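Local coordinates for HI1317 (Haemophilus influenzae, PDB 1JOV), which probably interconverts the alpha and beta anomers of D-glucose 6-phosphate, as a member of the glucose-6-phosphate 1-epimerase family, at residues 97-102 against 111-116; 107-112 against 124-129; 189-194 against 223-228. All blocks are in the same frame, centred on the assembly; numbering follows the deposited sequence.

Contact 1. Residues 97-102 against 111-116; sequences QLSHYY and EFELFS
Ser99 carries OG between its backbone N and carbonyl carbon (chi1 50°), and this turns the hydroxyl to the carbonyl of Glu111. The Gln97 chain is bent at chi2 (70°), which places CD; the amide NE2 then lies beside the ring of Phe115. The two strands are antiparallel, with a classic beta bulge: Ser99 and His100 both face Glu111. Three donors gather on Glu111 O. Ser99 N gives the firm bond, at 2.9 Å from Glu111 O, from a position tilted out of the carbonyl plane. Ser99 OG and His100 N add weak ones. Regular pairing holds before the bulge, where Gln97 and Glu113 exchange two backbone bonds.

Gln97 NE2 lies at the edge of the Phe115 ring, in its plane, 3.3 Å from Phe115 CD2. It donates to a water, 2.7 Å from Gln97 NE2, which also accepts from Phe115 N. This water bridges the strands beyond the last backbone pair. His100 CD2 sits 3.6 Å from Glu111 OE2, with ring and carboxylate planes 62° apart. That oxygen has its salt bridge with Arg109. On the other face of the sheet, Leu98 CD1 comes obliquely to the Phe112 ring, 3.7 Å from Phe112 CE1.

The pair belongs to the hairpin of strands 97-104 and 107-115 at one edge of the eight-strand antiparallel sheet, with 97-104 outermost in this chain. Leu98 and Tyr101 touch Leu9 of strand 3-10. Strand 121-129 flanks 111-115 on its other side.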
# COMPACT_ATOMS: atom_id res chain seq x y z
N GLN A 97 -11.49 3.44 12.10
CA GLN A 97 -11.17 3.78 13.47
C GLN A 97 -9.94 2.99 13.94
O GLN A 97 -9.72 1.87 13.55
CB GLN A 97 -12.33 3.42 14.38
CG GLN A 97 -13.52 4.43 14.26
CD GLN A 97 -14.23 4.31 12.94
OE1 GLN A 97 -14.50 5.35 12.24
NE2 GLN A 97 -14.55 3.09 12.54
N LEU A 98 -9.13 3.62 14.81
CA LEU A 98 -7.98 2.94 15.44
C LEU A 98 -8.59 2.17 16.62
O LEU A 98 -9.11 2.78 17.59
CB LEU A 98 -7.01 3.97 15.95
CG LEU A 98 -5.84 3.39 16.75
CD1 LEU A 98 -4.84 2.65 15.87
CD2 LEU A 98 -5.11 4.56 17.47
N SER A 99 -8.64 0.84 16.52
CA SER A 99 -9.31 0.06 17.56
C SER A 99 -8.33 -0.52 18.57
O SER A 99 -8.71 -0.97 19.64
CB SER A 99 -10.05 -1.06 16.83
OG SER A 99 -9.22 -1.69 15.95
N HIS A 100 -7.08 -0.54 18.22
CA HIS A 100 -6.07 -1.01 19.15
C HIS A 100 -4.68 -0.57 18.84
O HIS A 100 -4.24 -0.47 17.71
CB HIS A 100 -6.15 -2.52 19.11
CG HIS A 100 -4.99 -3.22 19.70
ND1 HIS A 100 -4.81 -3.32 21.06
CD2 HIS A 100 -3.97 -3.93 19.14
CE1 HIS A 100 -3.74 -4.05 21.32
NE2 HIS A 100 -3.23 -4.46 20.16
N TYR A 101 -3.92 -0.21 19.88
CA TYR A 101 -2.49 0.09 19.66
C TYR A 101 -1.69 -0.56 20.83
O TYR A 101 -2.15 -0.53 21.97
CB TYR A 101 -2.25 1.60 19.53
CG TYR A 101 -2.76 2.46 20.66
CD1 TYR A 101 -4.05 2.92 20.70
CD2 TYR A 101 -1.90 2.79 21.71
CE1 TYR A 101 -4.47 3.77 21.79
CE2 TYR A 101 -2.28 3.58 22.75
CZ TYR A 101 -3.51 4.08 22.79
OH TYR A 101 -3.83 4.84 23.89
N TYR A 102 -0.61 -1.29 20.49
CA TYR A 102 0.28 -2.00 21.41
C TYR A 102 1.68 -1.48 21.13
O TYR A 102 2.24 -1.67 20.05
CB TYR A 102 0.27 -3.54 21.28
CG TYR A 102 1.35 -4.26 22.09
CD1 TYR A 102 1.20 -4.53 23.47
CD2 TYR A 102 2.53 -4.68 21.50
CE1 TYR A 102 2.19 -5.16 24.22
CE2 TYR A 102 3.53 -5.34 22.23
CZ TYR A 102 3.36 -5.58 23.58
OH TYR A 102 4.35 -6.20 24.30
N GLU A 111 -4.16 -1.50 15.04
CA GLU A 111 -5.29 -2.21 14.37
C GLU A 111 -6.31 -1.16 14.04
O GLU A 111 -6.55 -0.27 14.84
CB GLU A 111 -5.99 -3.30 15.24
CG GLU A 111 -4.93 -4.38 15.52
CD GLU A 111 -5.51 -5.56 16.31
OE1 GLU A 111 -6.75 -5.61 16.50
OE2 GLU A 111 -4.71 -6.44 16.74
N PHE A 112 -6.87 -1.26 12.86
CA PHE A 112 -7.89 -0.35 12.35
C PHE A 112 -9.11 -1.15 12.00
O PHE A 112 -8.99 -2.29 11.56
CB PHE A 112 -7.34 0.37 11.11
CG PHE A 112 -6.12 1.18 11.46
CD1 PHE A 112 -6.27 2.45 11.94
CD2 PHE A 112 -4.83 0.64 11.32
CE1 PHE A 112 -5.17 3.21 12.25
CE2 PHE A 112 -3.72 1.41 11.64
CZ PHE A 112 -3.89 2.68 12.10
N GLU A 113 -10.31 -0.58 12.16
CA GLU A 113 -11.50 -1.31 11.72
C GLU A 113 -12.41 -0.38 10.85
O GLU A 113 -12.38 0.85 11.06
CB GLU A 113 -12.31 -1.79 12.92
CG GLU A 113 -11.51 -2.90 13.69
CD GLU A 113 -12.12 -3.21 15.03
OE1 GLU A 113 -12.50 -2.23 15.72
OE2 GLU A 113 -12.27 -4.39 15.35
N LEU A 114 -13.12 -1.02 9.92
CA LEU A 114 -14.06 -0.33 9.03
C LEU A 114 -15.44 -0.89 9.34
O LEU A 114 -15.63 -2.14 9.45
CB LEU A 114 -13.75 -0.64 7.56
CG LEU A 114 -14.76 -0.03 6.54
CD1 LEU A 114 -14.68 1.46 6.75
CD2 LEU A 114 -14.32 -0.53 5.15
N PHE A 115 -16.40 0.00 9.56
CA PHE A 115 -17.78 -0.40 9.91
C PHE A 115 -18.79 0.05 8.90
O PHE A 115 -18.63 1.10 8.24
CB PHE A 115 -18.17 0.16 11.28
CG PHE A 115 -17.39 -0.40 12.42
CD1 PHE A 115 -17.76 -1.62 13.05
CD2 PHE A 115 -16.30 0.30 12.89
CE1 PHE A 115 -16.98 -2.13 14.06
CE2 PHE A 115 -15.54 -0.19 13.89
CZ PHE A 115 -15.85 -1.42 14.47
N SER A 116 -19.84 -0.73 8.76
CA SER A 116 -20.93 -0.51 7.87
C SER A 116 -21.79 0.53 8.48
O SER A 116 -21.67 0.88 9.66
CB SER A 116 -21.81 -1.76 7.71
OG SER A 116 -22.56 -2.00 8.89
O HOH W 1 -15.44 2.73 9.99

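Contact 2. Residues 107-112 against 124-129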
# COMPACT_ATOMS: atom_id res chain seq x y z
N LYS A 107 8.68 -3.36 19.06
CA LYS A 107 7.56 -3.62 18.15
C LYS A 107 6.34 -2.77 18.45
O LYS A 107 6.01 -2.47 19.62
CB LYS A 107 7.17 -5.08 18.27
CG LYS A 107 6.00 -5.51 17.40
CD LYS A 107 5.34 -6.80 17.92
CE LYS A 107 6.06 -8.02 17.37
NZ LYS A 107 5.38 -9.31 17.77
N VAL A 108 5.66 -2.46 17.39
CA VAL A 108 4.45 -1.68 17.54
C VAL A 108 3.35 -2.28 16.72
O VAL A 108 3.53 -2.56 15.54
CB VAL A 108 4.68 -0.23 17.13
CG1 VAL A 108 3.42 0.60 17.26
CG2 VAL A 108 5.79 0.38 17.98
N ARG A 109 2.21 -2.46 17.36
CA ARG A 109 1.06 -3.03 16.61
C ARG A 109 -0.10 -2.06 16.60
O ARG A 109 -0.53 -1.66 17.65
CB ARG A 109 0.59 -4.34 17.24
CG ARG A 109 -0.55 -5.02 16.37
CD ARG A 109 -1.03 -6.43 16.99
NE ARG A 109 -2.11 -7.02 16.13
CZ ARG A 109 -1.93 -7.94 15.19
NH1 ARG A 109 -0.73 -8.52 15.02
NH2 ARG A 109 -3.00 -8.35 14.47
N LEU A 110 -0.65 -1.67 15.40
CA LEU A 110 -1.85 -0.81 15.33
C LEU A 110 -2.91 -1.63 14.60
O LEU A 110 -2.55 -2.37 13.63
CB LEU A 110 -1.52 0.37 14.39
CG LEU A 110 -0.35 1.26 14.90
CD1 LEU A 110 -0.28 2.46 13.86
CD2 LEU A 110 -0.51 1.72 16.34
N GLU A 111 -4.16 -1.50 15.04
CA GLU A 111 -5.29 -2.21 14.37
C GLU A 111 -6.31 -1.16 14.04
O GLU A 111 -6.55 -0.27 14.84
CB GLU A 111 -5.99 -3.30 15.24
CG GLU A 111 -4.93 -4.38 15.52
CD GLU A 111 -5.51 -5.56 16.31
OE1 GLU A 111 -6.75 -5.61 16.50
OE2 GLU A 111 -4.71 -6.44 16.74
N PHE A 112 -6.87 -1.26 12.86
CA PHE A 112 -7.89 -0.35 12.35
C PHE A 112 -9.11 -1.15 12.00
O PHE A 112 -8.99 -2.29 11.56
CB PHE A 112 -7.34 0.37 11.11
CG PHE A 112 -6.12 1.18 11.46
CD1 PHE A 112 -6.27 2.45 11.94
CD2 PHE A 112 -4.83 0.64 11.32
CE1 PHE A 112 -5.17 3.21 12.25
CE2 PHE A 112 -3.72 1.41 11.64
CZ PHE A 112 -3.89 2.68 12.10
N LYS A 124 -10.92 -5.25 8.67
CA LYS A 124 -9.92 -4.90 9.65
C LYS A 124 -8.56 -4.68 8.97
O LYS A 124 -8.31 -5.29 7.93
CB LYS A 124 -9.84 -6.00 10.71
CG LYS A 124 -8.90 -5.73 11.88
CD LYS A 124 -9.15 -6.70 13.02
CE LYS A 124 -8.91 -8.15 12.60
NZ LYS A 124 -8.92 -9.07 13.77
N VAL A 125 -7.69 -3.86 9.49
CA VAL A 125 -6.30 -3.82 9.00
C VAL A 125 -5.41 -3.82 10.21
O VAL A 125 -5.63 -3.05 11.16
CB VAL A 125 -5.99 -2.55 8.16
CG1 VAL A 125 -4.49 -2.39 8.01
CG2 VAL A 125 -6.66 -2.63 6.80
N SER A 126 -4.39 -4.68 10.19
CA SER A 126 -3.40 -4.58 11.25
C SER A 126 -2.06 -4.20 10.64
O SER A 126 -1.72 -4.60 9.55
CB SER A 126 -3.15 -5.93 12.01
OG SER A 126 -2.70 -6.94 11.13
N MET A 127 -1.25 -3.51 11.41
CA MET A 127 0.07 -3.14 10.96
C MET A 127 1.05 -3.41 12.11
O MET A 127 0.80 -2.95 13.19
CB MET A 127 0.15 -1.64 10.60
CG MET A 127 -0.90 -1.28 9.50
SD MET A 127 -0.75 0.52 9.16
CE MET A 127 -2.18 0.71 8.05
N VAL A 128 2.11 -4.17 11.86
CA VAL A 128 3.09 -4.52 12.86
C VAL A 128 4.44 -3.97 12.39
O VAL A 128 4.93 -4.33 11.33
CB VAL A 128 3.18 -6.06 13.10
CG1 VAL A 128 4.17 -6.36 14.22
CG2 VAL A 128 1.82 -6.65 13.41
N PHE A 129 5.01 -3.07 13.19
CA PHE A 129 6.29 -2.42 12.90
C PHE A 129 7.44 -2.92 13.80
O PHE A 129 7.40 -2.80 15.03
CB PHE A 129 6.17 -0.89 13.13
CG PHE A 129 5.04 -0.25 12.34
CD1 PHE A 129 5.28 0.22 11.05
CD2 PHE A 129 3.76 -0.10 12.85
CE1 PHE A 129 4.32 0.81 10.28
CE2 PHE A 129 2.78 0.51 12.10
CZ PHE A 129 3.03 0.98 10.80
O HOH W 2 -5.54 -8.67 13.97
O HOH W 3 -8.05 -8.04 16.05
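Strands 107-112 and 124-129 run antiparallel at 168°, and six backbone hydrogen bonds join the pairs Val108-Phe129, Leu110-Met127 and Phe112-Val125. They form a beta hairpin of strands 107-115 and 121-129, in the large antiparallel sheet of the aldose 1-epimerase fold. Its register is regular throughout.

The side chains of these three pairs lie on one face, which is buried. Met127 reaches the Phe112 ring in a Met-aromatic contact. The sulfur is 4.0 Å from Phe112 CE2 and comes in obliquely, 66° off the ring normal. The two side chains cross at about a right angle, and Met127 CE touches the same ring carbon. Leu110 CD1 approaches the Phe129 ring obliquely, 4.0 Å from Phe129 CE2. Strands 21-28 and 31-36 pack on this face: Ile35 touches Leu110, Phe112 and Met127, and Leu26 touches Val108 and Phe129.

The other face is more polar. Arg109 is extended from CG to NE, with CG anti to the backbone N (chi1 -175°), and lies over strand 124-129. Ser126 CB sits over one face of its guanidinium, 3.5 Å from Arg109 NH2. Val128 CG2 approaches Arg109 NH1 at the same distance. The other Val128 methyl, CG1, packs on the aliphatic chain of Lys107, 3.8 Å from Lys107 CG.

Across the strands, a water donates to Glu111 OE1 and, in one of the two conformers of Lys124, accepts from Lys124 NZ. Glu111 lines up beside Arg109 on the same strand. Arg109 NE donates to Glu111 OE2 in a nearly straight salt bridge of 2.7 Å, which uses the anti lone pair of the oxygen.

Contact 3. Residues 189-194 against 223-228; sequences ENVDCI and FVLWNP
Val191 and Asn227 form the first of two hydrogen-bonded pairs that join 191-194 to 223-227. Their backbones exchange two bonds, with Asn227 N 2.9 Å from Val191 O. Cys193 and Leu225 do the same. Asn190 adds a side-chain bond at the loop end. Its CG is anti to the backbone N (chi1 -180°), and Asn190 ND2 reaches Asn227 O at 2.8 Å. The bond is weak, since its angle at the hydrogen is only 127°. Asn227 O thus receives both this amide and Val191 N.

The strands lie in an antiparallel sheet of the galactose mutarotase-like fold, between strands 169-172 and 244-251. Cys193 is one half of a disulfide with Cys170, which ties this strand to its neighbour 169-172. Val224 touches Glu248, and Trp226 comes within about 4 Å of His150, measured between side chains. Both of these are predicted active-site residues, so Val224 and Trp226 line the region of the probable catalytic site.

Trp226 and Asp192 lie on one side of the sheet and meet obliquely. Trp226 CD1 is 3.1 Å from Val191 O. The Asp192 carboxylate comes to the same indole carbon, with Asp192 CG 3.7 Å from Trp226 CD1 and the planes 54° apart. Pro228 CD sits over one indole face, offset toward the rim.

Apolar side chains also meet. In the conformer given for Cys193, its SG rests 4.0 Å from Leu225 CB, and Val191 CG1 lies near Leu225 CD2 on the same side of the sheet. On the side that carries Trp226, Ile194 CG1 approaches Val224 CG2 at 4.2 Å.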
# COMPACT_ATOMS: atom_id res chain seq x y z
N GLU A 189 8.85 1.94 -19.45
CA GLU A 189 7.65 2.34 -20.10
C GLU A 189 6.47 2.06 -19.18
O GLU A 189 6.66 1.49 -18.13
CB GLU A 189 7.47 1.61 -21.42
CG GLU A 189 6.93 0.20 -21.21
CD GLU A 189 6.71 -0.49 -22.52
OE1 GLU A 189 7.67 -1.12 -22.99
OE2 GLU A 189 5.59 -0.39 -23.07
N ASN A 190 5.31 2.51 -19.55
CA ASN A 190 4.04 2.26 -18.83
C ASN A 190 3.77 0.79 -18.70
O ASN A 190 3.60 0.09 -19.72
CB ASN A 190 2.88 2.93 -19.51
CG ASN A 190 1.57 2.72 -18.83
OD1 ASN A 190 0.54 3.12 -19.39
ND2 ASN A 190 1.59 2.19 -17.59
N VAL A 191 3.77 0.33 -17.45
CA VAL A 191 3.52 -1.06 -17.12
C VAL A 191 2.30 -1.17 -16.21
O VAL A 191 2.13 -0.39 -15.28
CB VAL A 191 4.73 -1.73 -16.44
CG1 VAL A 191 4.45 -3.20 -16.00
CG2 VAL A 191 6.01 -1.71 -17.30
N ASP A 192 1.38 -2.05 -16.58
CA ASP A 192 0.14 -2.27 -15.84
C ASP A 192 -0.22 -3.76 -16.01
O ASP A 192 -1.14 -4.10 -16.77
CB ASP A 192 -1.00 -1.32 -16.24
CG ASP A 192 -2.15 -1.30 -15.22
OD1 ASP A 192 -2.11 -2.12 -14.28
OD2 ASP A 192 -3.11 -0.50 -15.21
N CYS A 193 0.45 -4.62 -15.26
CA CYS A 193 0.30 -6.03 -15.52
C CYS A 193 0.03 -6.90 -14.31
O CYS A 193 0.57 -6.69 -13.23
CB CYS A 193 1.50 -6.55 -16.30
SG CYS A 193 2.97 -6.83 -15.33
N ILE A 194 -0.80 -7.90 -14.50
CA ILE A 194 -1.18 -8.80 -13.44
C ILE A 194 -0.48 -10.14 -13.55
O ILE A 194 -0.69 -10.89 -14.51
CB ILE A 194 -2.69 -9.05 -13.48
CG1 ILE A 194 -3.45 -7.72 -13.55
CG2 ILE A 194 -3.16 -9.84 -12.27
CD1 ILE A 194 -4.93 -7.87 -13.83
N PHE A 223 -0.36 -10.56 -8.33
CA PHE A 223 0.57 -9.48 -7.99
C PHE A 223 0.48 -8.50 -9.15
O PHE A 223 0.71 -8.88 -10.29
CB PHE A 223 2.05 -9.91 -7.84
CG PHE A 223 2.38 -10.78 -6.69
CD1 PHE A 223 1.98 -10.40 -5.39
CD2 PHE A 223 3.12 -11.95 -6.85
CE1 PHE A 223 2.25 -11.18 -4.30
CE2 PHE A 223 3.40 -12.76 -5.76
CZ PHE A 223 2.96 -12.37 -4.51
N VAL A 224 0.15 -7.24 -8.87
CA VAL A 224 -0.00 -6.26 -9.93
C VAL A 224 1.25 -5.34 -9.96
O VAL A 224 1.66 -4.74 -8.94
CB VAL A 224 -1.29 -5.43 -9.68
CG1 VAL A 224 -1.51 -4.33 -10.73
CG2 VAL A 224 -2.56 -6.32 -9.66
N LEU A 225 1.90 -5.23 -11.12
CA LEU A 225 3.09 -4.39 -11.18
C LEU A 225 2.66 -3.22 -12.00
O LEU A 225 2.13 -3.42 -13.10
CB LEU A 225 4.21 -5.14 -11.88
CG LEU A 225 5.54 -4.39 -12.00
CD1 LEU A 225 6.18 -4.14 -10.64
CD2 LEU A 225 6.47 -5.29 -12.88
N TRP A 226 2.85 -1.98 -11.48
CA TRP A 226 2.30 -0.79 -12.15
C TRP A 226 3.15 0.49 -12.02
O TRP A 226 3.57 0.83 -10.94
CB TRP A 226 0.95 -0.39 -11.59
CG TRP A 226 0.36 0.86 -12.17
CD1 TRP A 226 0.05 1.11 -13.49
CD2 TRP A 226 0.11 2.09 -11.46
NE1 TRP A 226 -0.45 2.38 -13.63
CE2 TRP A 226 -0.45 3.00 -12.39
CE3 TRP A 226 0.21 2.49 -10.10
CZ2 TRP A 226 -0.81 4.28 -12.03
CZ3 TRP A 226 -0.16 3.78 -9.74
CH2 TRP A 226 -0.69 4.66 -10.68
N ASN A 227 3.37 1.19 -13.15
CA ASN A 227 4.07 2.50 -13.20
C ASN A 227 3.42 3.22 -14.38
O ASN A 227 3.39 2.68 -15.48
CB ASN A 227 5.60 2.35 -13.32
CG ASN A 227 6.33 3.73 -13.26
OD1 ASN A 227 6.14 4.57 -14.16
ND2 ASN A 227 7.05 4.00 -12.16
N PRO A 228 2.81 4.36 -14.14
CA PRO A 228 2.01 5.03 -15.16
C PRO A 228 2.93 5.68 -16.24
O PRO A 228 2.44 6.08 -17.31
CB PRO A 228 1.29 6.13 -14.37
CG PRO A 228 2.19 6.42 -13.21
CD PRO A 228 2.84 5.13 -12.89

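Overall arrangement
From the N terminus, the chain first passes through the five-strand sheet of residues 3-47. Contact 1 then closes the hairpin of strands 97-104 and 107-115. Contact 2 follows at once and closes the next hairpin, 107-115 with 121-129. The two share Glu111 and Phe112, so they overlap along the chain and set three neighbouring strands side by side. Contact 3 comes later, in series with both. It closes a longer excursion, in which strands 201-206 and 211-218 return to the sheet of contacts 1 and 2. It lies on the opposite side of the chain's centre from contacts 1 and 2, about 28 Å from contact 2 between centres, in the seven-strand sheet.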